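Local coordinates for protein neuraminidase (Influenza A virus, PDB 4K3Y) that adopts the six-bladed beta-propeller of influenza neuraminidases but, as a bat-virus neuraminidase-like protein, probably lacks the sialic-acid-cleaving activity of its relatives, at residues Cys156-Ala161 with Tyr174-Gly179; Arg143-Ser148 with Pro197-Thr202; Gly241-Gly246 with Gly277-Pro282. One frame throughout, in Å; residues are numbered along the deposited sequence.

Interactions 1 and 2 are neighbours, with centres 11 Å apart, and they touch: Gln145 OE1 lies 2.7 Å from Thr158 OG1, a probable hydrogen bond, and Arg143 O lies 2.9 Å from Ala161 N. Interaction 1 is the middle of one propeller blade, about 15 Å from the centre of the chain; interaction 2 is only about 5 Å from that centre. Interaction 3 stands apart, its centre 20 Å from interaction 2 and 30 Å from interaction 1, which is on the opposite side of the chain's centre. The calcium ion held by Asn212, Asp216 and Gly262 is about 7 Å from the side chain of Arg245 and about 14 Å from that of Pro197.

Interaction 1: Cys156-Ala161 with Tyr174-Gly179; sequences CYTIIA and YRLVNG. With NAG (2-acetamido-2-deoxy-beta-D-glucopyranose), chain H.
Cys156 and Leu176 exchange two backbone hydrogen bonds, Cys156 N to Leu176 O (2.7 Å) and Leu176 N to Cys156 O, and Thr158 and Tyr174 do the same. These two hydrogen-bonded pairs flank the non-hydrogen-bonded pair Tyr157-Arg175, which identifies an antiparallel beta hairpin: strands 155-162 and 170-177, the two inner strands of a four-stranded propeller blade. The segment directions differ by 148°.

Tyr157 and Arg175 share one face of the sheet and run side by side, pointing the same way. Tyr157 CE2 meets Arg175 CB at 3.8 Å, while Arg175 NH1 lies in the plane of the ring at its edge, 4.0 Å from Tyr157 OH. With ring and guanidinium planes 74° apart, the two are not stacked. The guanidinium is instead positioned by Gln226 O on NH1, by Ala182 O on NE and by a cation-pi contact with Phe228; Tyr157 OH bonds to Thr155 OG1.

Cys156, Thr158, Tyr174 and Leu176 occupy the other face. Thr158 puts OG1 anti to its backbone N (chi1 -175°), toward its bond with Gln145, leaving CG2 to meet Tyr174 CB at 3.9 Å and Leu176 CD1 at 4.0 Å. Ile160 crosses the Tyr174 side chain at about a right angle, its CB 4.1 Å from Tyr174 CE1. Farther out, Ile134 of strand 129-134 touches both Ile160 and Tyr174, the Tyr174 ring meets Trp184, and Leu176 packs on Ile124. A disulfide to Cys151 ties Cys156 to the adjacent strand 150-152. Past the strand end the chain is glycosylated: Asn178 ND2 is covalently bonded to C1 of an N-acetylglucosamine at 1.4 Å, and the C8 methyl of that sugar rests 3.7 Å from Val177 CG1.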
# COMPACT_ATOMS: atom_id res chain seq x y z
N CYS C 156 7.52 15.40 -23.98
CA CYS C 156 8.68 14.80 -23.33
C CYS C 156 9.80 14.58 -24.32
O CYS C 156 9.57 14.14 -25.45
CB CYS C 156 8.32 13.47 -22.67
SG CYS C 156 7.08 13.61 -21.37
N TYR C 157 11.03 14.88 -23.90
CA TYR C 157 12.19 14.70 -24.77
C TYR C 157 13.19 13.66 -24.21
O TYR C 157 13.39 13.55 -22.99
CB TYR C 157 12.87 16.05 -25.04
CG TYR C 157 11.91 17.13 -25.50
CD1 TYR C 157 11.25 17.95 -24.58
CD2 TYR C 157 11.66 17.34 -26.86
CE1 TYR C 157 10.37 18.94 -25.00
CE2 TYR C 157 10.78 18.33 -27.28
CZ TYR C 157 10.14 19.13 -26.35
OH TYR C 157 9.27 20.10 -26.78
N THR C 158 13.79 12.88 -25.10
CA THR C 158 14.77 11.89 -24.70
C THR C 158 15.77 11.68 -25.83
O THR C 158 15.48 12.03 -26.98
CB THR C 158 14.12 10.54 -24.31
OG1 THR C 158 15.13 9.64 -23.82
CG2 THR C 158 13.41 9.91 -25.50
N ILE C 159 16.94 11.13 -25.51
CA ILE C 159 17.97 10.88 -26.51
C ILE C 159 18.29 9.39 -26.56
O ILE C 159 18.42 8.75 -25.53
CB ILE C 159 19.23 11.72 -26.23
CG1 ILE C 159 18.86 13.20 -26.20
CG2 ILE C 159 20.30 11.45 -27.29
CD1 ILE C 159 19.84 14.11 -25.47
N ILE C 160 18.39 8.83 -27.77
CA ILE C 160 18.66 7.40 -27.94
C ILE C 160 19.89 7.16 -28.81
O ILE C 160 20.08 7.83 -29.83
CB ILE C 160 17.45 6.66 -28.52
CG1 ILE C 160 16.26 6.80 -27.56
CG2 ILE C 160 17.77 5.18 -28.78
CD1 ILE C 160 15.05 6.02 -27.98
N ALA C 161 20.71 6.20 -28.40
CA ALA C 161 21.96 5.91 -29.09
C ALA C 161 21.88 4.63 -29.93
O ALA C 161 21.28 3.63 -29.51
CB ALA C 161 23.10 5.80 -28.09
N TYR C 174 14.50 12.63 -29.55
CA TYR C 174 13.10 12.25 -29.69
C TYR C 174 12.16 13.16 -28.89
O TYR C 174 12.43 13.49 -27.73
CB TYR C 174 12.87 10.78 -29.28
CG TYR C 174 13.33 9.78 -30.32
CD1 TYR C 174 14.66 9.39 -30.39
CD2 TYR C 174 12.43 9.23 -31.23
CE1 TYR C 174 15.09 8.48 -31.34
CE2 TYR C 174 12.85 8.31 -32.18
CZ TYR C 174 14.19 7.95 -32.23
OH TYR C 174 14.64 7.04 -33.16
N ARG C 175 11.08 13.58 -29.53
CA ARG C 175 10.03 14.33 -28.85
C ARG C 175 8.82 13.40 -28.71
O ARG C 175 8.48 12.68 -29.64
CB ARG C 175 9.67 15.60 -29.63
CG ARG C 175 8.17 15.86 -29.80
CD ARG C 175 7.83 17.22 -30.43
NE ARG C 175 8.62 17.53 -31.62
CZ ARG C 175 9.34 18.64 -31.76
NH1 ARG C 175 9.36 19.54 -30.78
NH2 ARG C 175 10.04 18.85 -32.87
N LEU C 176 8.20 13.41 -27.53
CA LEU C 176 7.08 12.50 -27.27
C LEU C 176 5.89 13.18 -26.65
O LEU C 176 6.02 13.95 -25.69
CB LEU C 176 7.52 11.36 -26.36
CG LEU C 176 8.59 10.42 -26.90
CD1 LEU C 176 9.46 9.98 -25.75
CD2 LEU C 176 7.97 9.20 -27.58
N VAL C 177 4.72 12.88 -27.19
CA VAL C 177 3.48 13.37 -26.61
C VAL C 177 2.64 12.19 -26.14
O VAL C 177 2.37 11.27 -26.92
CB VAL C 177 2.73 14.25 -27.60
CG1 VAL C 177 1.24 14.05 -27.44
CG2 VAL C 177 3.10 15.70 -27.39
N ASN C 178 2.25 12.20 -24.87
CA ASN C 178 1.40 11.15 -24.30
C ASN C 178 1.83 9.72 -24.64
O ASN C 178 0.99 8.85 -24.85
CB ASN C 178 -0.06 11.33 -24.74
CG ASN C 178 -0.70 12.59 -24.18
OD1 ASN C 178 -0.05 13.40 -23.50
ND2 ASN C 178 -2.00 12.77 -24.48
N GLY C 179 3.13 9.49 -24.72
CA GLY C 179 3.62 8.16 -24.99
C GLY C 179 3.86 7.83 -26.45
O GLY C 179 4.32 6.73 -26.77
C1 NAG H . -2.58 13.88 -23.78
C2 NAG H . -3.40 14.64 -24.83
C3 NAG H . -4.16 15.79 -24.18
C4 NAG H . -4.95 15.31 -22.97
C5 NAG H . -4.08 14.49 -22.01
C6 NAG H . -4.92 13.85 -20.91
C7 NAG H . -2.58 14.73 -27.14
C8 NAG H . -1.99 15.67 -28.16
N2 NAG H . -2.53 15.16 -25.87
O3 NAG H . -5.03 16.38 -25.12
O4 NAG H . -5.46 16.44 -22.30
O5 NAG H . -3.41 13.46 -22.71
O6 NAG H . -5.68 12.79 -21.44
O7 NAG H . -3.06 13.64 -27.47

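Interaction 2: Arg143-Ser148 with Pro197-Thr202; sequences RTQASS and PTCYYT
Gln145 lays its side chain against Pro197, and each atom in turn can be assigned a neighbour. CB comes first, 3.7 Å from Pro197 CD and 3.3 Å from Pro197 O. CG is set between the backbone N and the carbonyl carbon (chi1 41°), and from there the chain runs on extended; Gln145 CG passes Pro197 O at 4.0 Å and CD at a similar distance. At the tip the amide divides its work. NE2 donates to Pro197 O at 2.9 Å with an N-H...O angle of 159°. The acceptor lies in the amide plane of Gln145, whereas the donor stands above the carbonyl plane of Pro197, 44° out of it. The same NE2 is 3.6 Å from Cys199 SG, the sulfur of the disulfide to Cys208. OE1 turns to Thr158, so both ends of the amide are engaged and its rotation is fixed.

Beside it, Ser147 CB sits 3.5 Å from Thr198 CG2. Within 143-148, Thr144 OG1 accepts from Ala146 N at 3.2 Å, an ST turn that shapes the loop just ahead of Ser147. Ala146 O, in turn, receives Arg318 NH1 and Gln265 NE2.

The loop leads into strand 150-152, the first of one blade, while 197-202 is the first strand of the next: this is the inter-blade packing near the central axis of a beta-propeller.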
# COMPACT_ATOMS: atom_id res chain seq x y z
N ARG C 143 20.22 2.22 -27.17
CA ARG C 143 20.58 2.58 -25.80
C ARG C 143 19.84 3.82 -25.31
O ARG C 143 20.00 4.91 -25.88
CB ARG C 143 22.08 2.86 -25.70
CG ARG C 143 23.00 1.66 -25.80
CD ARG C 143 24.33 2.09 -26.41
NE ARG C 143 24.37 1.71 -27.81
CZ ARG C 143 25.01 2.37 -28.77
NH1 ARG C 143 25.68 3.48 -28.49
NH2 ARG C 143 24.97 1.91 -30.01
N THR C 144 19.08 3.68 -24.22
CA THR C 144 18.48 4.86 -23.57
C THR C 144 19.52 5.67 -22.79
O THR C 144 20.67 5.25 -22.65
CB THR C 144 17.37 4.47 -22.60
OG1 THR C 144 17.94 4.01 -21.36
CG2 THR C 144 16.50 3.37 -23.21
N GLN C 145 19.11 6.82 -22.27
CA GLN C 145 20.07 7.70 -21.60
C GLN C 145 20.32 7.28 -20.15
O GLN C 145 21.15 7.89 -19.47
CB GLN C 145 19.61 9.15 -21.67
CG GLN C 145 18.13 9.32 -21.44
CD GLN C 145 17.68 10.76 -21.59
OE1 GLN C 145 16.54 11.04 -21.99
NE2 GLN C 145 18.56 11.69 -21.25
N ALA C 146 19.60 6.24 -19.71
CA ALA C 146 19.82 5.65 -18.38
C ALA C 146 19.75 6.73 -17.32
O ALA C 146 20.61 6.82 -16.42
CB ALA C 146 21.16 4.92 -18.31
N SER C 147 18.69 7.52 -17.43
CA SER C 147 18.53 8.75 -16.70
C SER C 147 17.12 9.24 -16.97
O SER C 147 16.40 8.70 -17.80
CB SER C 147 19.54 9.78 -17.21
OG SER C 147 19.34 11.02 -16.54
N SER C 148 16.72 10.28 -16.25
CA SER C 148 15.42 10.87 -16.47
C SER C 148 15.34 11.51 -17.86
O SER C 148 16.31 12.16 -18.30
CB SER C 148 15.14 11.93 -15.41
OG SER C 148 13.84 12.46 -15.56
N PRO C 197 23.23 10.72 -21.84
CA PRO C 197 23.10 12.10 -21.35
C PRO C 197 22.18 12.23 -20.13
O PRO C 197 21.15 11.55 -20.05
CB PRO C 197 22.49 12.85 -22.55
CG PRO C 197 21.87 11.77 -23.41
CD PRO C 197 22.70 10.54 -23.20
N THR C 198 22.58 13.05 -19.16
CA THR C 198 21.71 13.44 -18.06
C THR C 198 21.40 14.90 -18.26
O THR C 198 22.26 15.70 -18.65
CB THR C 198 22.36 13.25 -16.66
OG1 THR C 198 23.76 13.54 -16.73
CG2 THR C 198 22.18 11.85 -16.22
N CYS C 199 20.15 15.26 -18.00
CA CYS C 199 19.68 16.54 -18.48
C CYS C 199 18.97 17.35 -17.40
O CYS C 199 18.52 16.80 -16.39
CB CYS C 199 18.77 16.32 -19.69
SG CYS C 199 19.45 15.21 -20.96
N TYR C 200 18.88 18.65 -17.63
CA TYR C 200 18.04 19.53 -16.82
C TYR C 200 17.44 20.60 -17.71
O TYR C 200 17.93 20.86 -18.81
CB TYR C 200 18.83 20.14 -15.67
CG TYR C 200 19.95 21.07 -16.09
CD1 TYR C 200 21.19 20.57 -16.47
CD2 TYR C 200 19.77 22.44 -16.07
CE1 TYR C 200 22.22 21.43 -16.84
CE2 TYR C 200 20.79 23.30 -16.45
CZ TYR C 200 22.01 22.78 -16.83
OH TYR C 200 23.01 23.63 -17.20
N TYR C 201 16.36 21.22 -17.26
CA TYR C 201 15.74 22.31 -18.01
C TYR C 201 15.94 23.64 -17.29
O TYR C 201 15.74 23.74 -16.07
CB TYR C 201 14.23 22.06 -18.18
CG TYR C 201 13.48 23.19 -18.85
CD1 TYR C 201 13.46 23.29 -20.24
CD2 TYR C 201 12.81 24.15 -18.11
CE1 TYR C 201 12.79 24.32 -20.87
CE2 TYR C 201 12.13 25.19 -18.74
CZ TYR C 201 12.12 25.27 -20.12
OH TYR C 201 11.45 26.29 -20.78
N THR C 202 16.35 24.66 -18.04
CA THR C 202 16.22 26.02 -17.56
C THR C 202 16.32 27.00 -18.72
O THR C 202 16.94 26.68 -19.73
CB THR C 202 17.28 26.34 -16.49
OG1 THR C 202 16.98 27.60 -15.87
CG2 THR C 202 18.67 26.37 -17.11

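Interaction 3: Gly241-Gly246 with Gly277-Pro282; sequences GDTPRG and GRIINP
Arg245 and Arg278 both start with CG between the backbone N and the carbonyl carbon (chi1 67° and 84°) and then run extended to NE, which lets the two long side chains cross at about a right angle with their guanidinium groups stacked. The centres are 3.8 Å apart and the planes are inclined by 18°. Arg278 NE lies over one face of the Arg245 guanidinium, toward its rim; on the opposite face Pro282 CG sits over the centre, 3.5 Å from Arg245 CZ, so the flat group is sandwiched.

What fixes its rotation is the edge. NH1 and NH2 of Arg245 both donate to Ile279 O, each at 2.9 Å, and the oxygen lies in the guanidinium plane. NH1 adds a weak, long bond to Asp242 O (3.3 Å). Two like charges so close would repel each other; the salt bridges of Arg278 to Glu289 and Asp248 probably offset this.

A water completes the junction. It donates to Gly241 O at 2.7 Å, accepts from Ile279 N at 3.1 Å, and is hydrogen-bonded to Thr243 OG1 at 2.6 Å. Thr243 points its other branch at the proline: CG2 meets Pro282 CB, while OG1 also touches Ile279 CB. Asp242 OD1 takes up Thr243 N with its anti lone pair and also accepts from Ile264 N; the next peptide bond, before Pro244, is cis.

In the fold, 241-246 belongs to the long connection between strand 230-233, the last of one blade, and strand 268-269, the first of the next. It packs against strand 273-279 and the corner that follows it, and Arg278 of that strand reaches onward to Glu289 in the adjacent antiparallel strand 286-294.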
# COMPACT_ATOMS: atom_id res chain seq x y z
N GLY C 241 36.17 15.83 -16.28
CA GLY C 241 34.95 15.23 -15.76
C GLY C 241 34.80 13.72 -15.83
O GLY C 241 34.17 13.12 -14.94
N ASP C 242 35.35 13.09 -16.87
CA ASP C 242 35.12 11.65 -17.05
C ASP C 242 35.98 10.79 -16.13
O ASP C 242 36.93 11.26 -15.48
CB ASP C 242 35.34 11.21 -18.51
CG ASP C 242 34.33 10.18 -18.95
OD1 ASP C 242 33.97 9.33 -18.10
OD2 ASP C 242 33.88 10.25 -20.13
N THR C 243 35.62 9.51 -16.08
CA THR C 243 36.42 8.48 -15.45
C THR C 243 36.27 7.26 -16.35
O THR C 243 35.16 6.75 -16.50
CB THR C 243 35.91 8.14 -14.04
OG1 THR C 243 36.09 9.28 -13.17
CG2 THR C 243 36.67 6.94 -13.46
N PRO C 244 37.38 6.77 -16.93
CA PRO C 244 38.77 7.16 -16.66
C PRO C 244 39.19 8.50 -17.23
O PRO C 244 38.41 9.15 -17.96
CB PRO C 244 39.57 6.07 -17.37
CG PRO C 244 38.70 5.62 -18.47
CD PRO C 244 37.30 5.70 -17.95
N ARG C 245 40.42 8.89 -16.88
CA ARG C 245 40.99 10.18 -17.25
C ARG C 245 42.45 10.27 -16.80
O ARG C 245 42.90 9.49 -15.95
CB ARG C 245 40.17 11.33 -16.62
CG ARG C 245 40.25 11.40 -15.10
CD ARG C 245 39.59 12.67 -14.57
NE ARG C 245 39.89 12.90 -13.15
CZ ARG C 245 39.15 12.43 -12.15
NH1 ARG C 245 38.06 11.72 -12.40
NH2 ARG C 245 39.51 12.68 -10.90
N GLY C 246 43.19 11.22 -17.35
CA GLY C 246 44.54 11.45 -16.88
C GLY C 246 44.63 12.65 -15.95
O GLY C 246 43.64 13.00 -15.29
N GLY C 277 30.85 17.54 -11.48
CA GLY C 277 30.93 16.46 -10.52
C GLY C 277 31.75 15.33 -11.10
O GLY C 277 31.53 14.91 -12.23
N ARG C 278 32.69 14.82 -10.31
CA ARG C 278 33.44 13.66 -10.76
C ARG C 278 33.89 12.77 -9.62
O ARG C 278 33.78 13.12 -8.44
CB ARG C 278 34.66 14.09 -11.57
CG ARG C 278 35.85 14.43 -10.71
CD ARG C 278 36.82 15.29 -11.46
NE ARG C 278 38.00 15.54 -10.65
CZ ARG C 278 39.12 16.07 -11.10
NH1 ARG C 278 39.22 16.42 -12.37
NH2 ARG C 278 40.14 16.26 -10.27
N ILE C 279 34.38 11.60 -10.02
CA ILE C 279 34.97 10.62 -9.13
C ILE C 279 36.40 11.05 -8.80
O ILE C 279 37.17 11.43 -9.69
CB ILE C 279 34.97 9.26 -9.83
CG1 ILE C 279 33.51 8.90 -10.17
CG2 ILE C 279 35.66 8.21 -8.98
CD1 ILE C 279 33.27 7.45 -10.57
N ILE C 280 36.76 11.00 -7.52
CA ILE C 280 38.00 11.62 -7.07
C ILE C 280 39.25 10.84 -7.51
O ILE C 280 40.16 11.41 -8.10
CB ILE C 280 37.99 11.87 -5.55
CG1 ILE C 280 36.76 12.71 -5.19
CG2 ILE C 280 39.30 12.57 -5.10
CD1 ILE C 280 36.59 12.93 -3.70
N ASN C 281 39.29 9.55 -7.21
CA ASN C 281 40.38 8.71 -7.69
C ASN C 281 39.90 7.89 -8.87
O ASN C 281 39.15 6.95 -8.69
CB ASN C 281 40.90 7.78 -6.58
CG ASN C 281 41.19 8.51 -5.27
OD1 ASN C 281 40.57 9.53 -4.95
ND2 ASN C 281 42.14 7.98 -4.51
N PRO C 282 40.33 8.24 -10.09
CA PRO C 282 39.78 7.45 -11.20
C PRO C 282 40.27 5.97 -11.20
O PRO C 282 39.69 5.13 -11.92
CB PRO C 282 40.29 8.18 -12.46
CG PRO C 282 40.92 9.46 -11.95
CD PRO C 282 41.36 9.19 -10.55
O HOH W 1 34.30 11.16 -13.09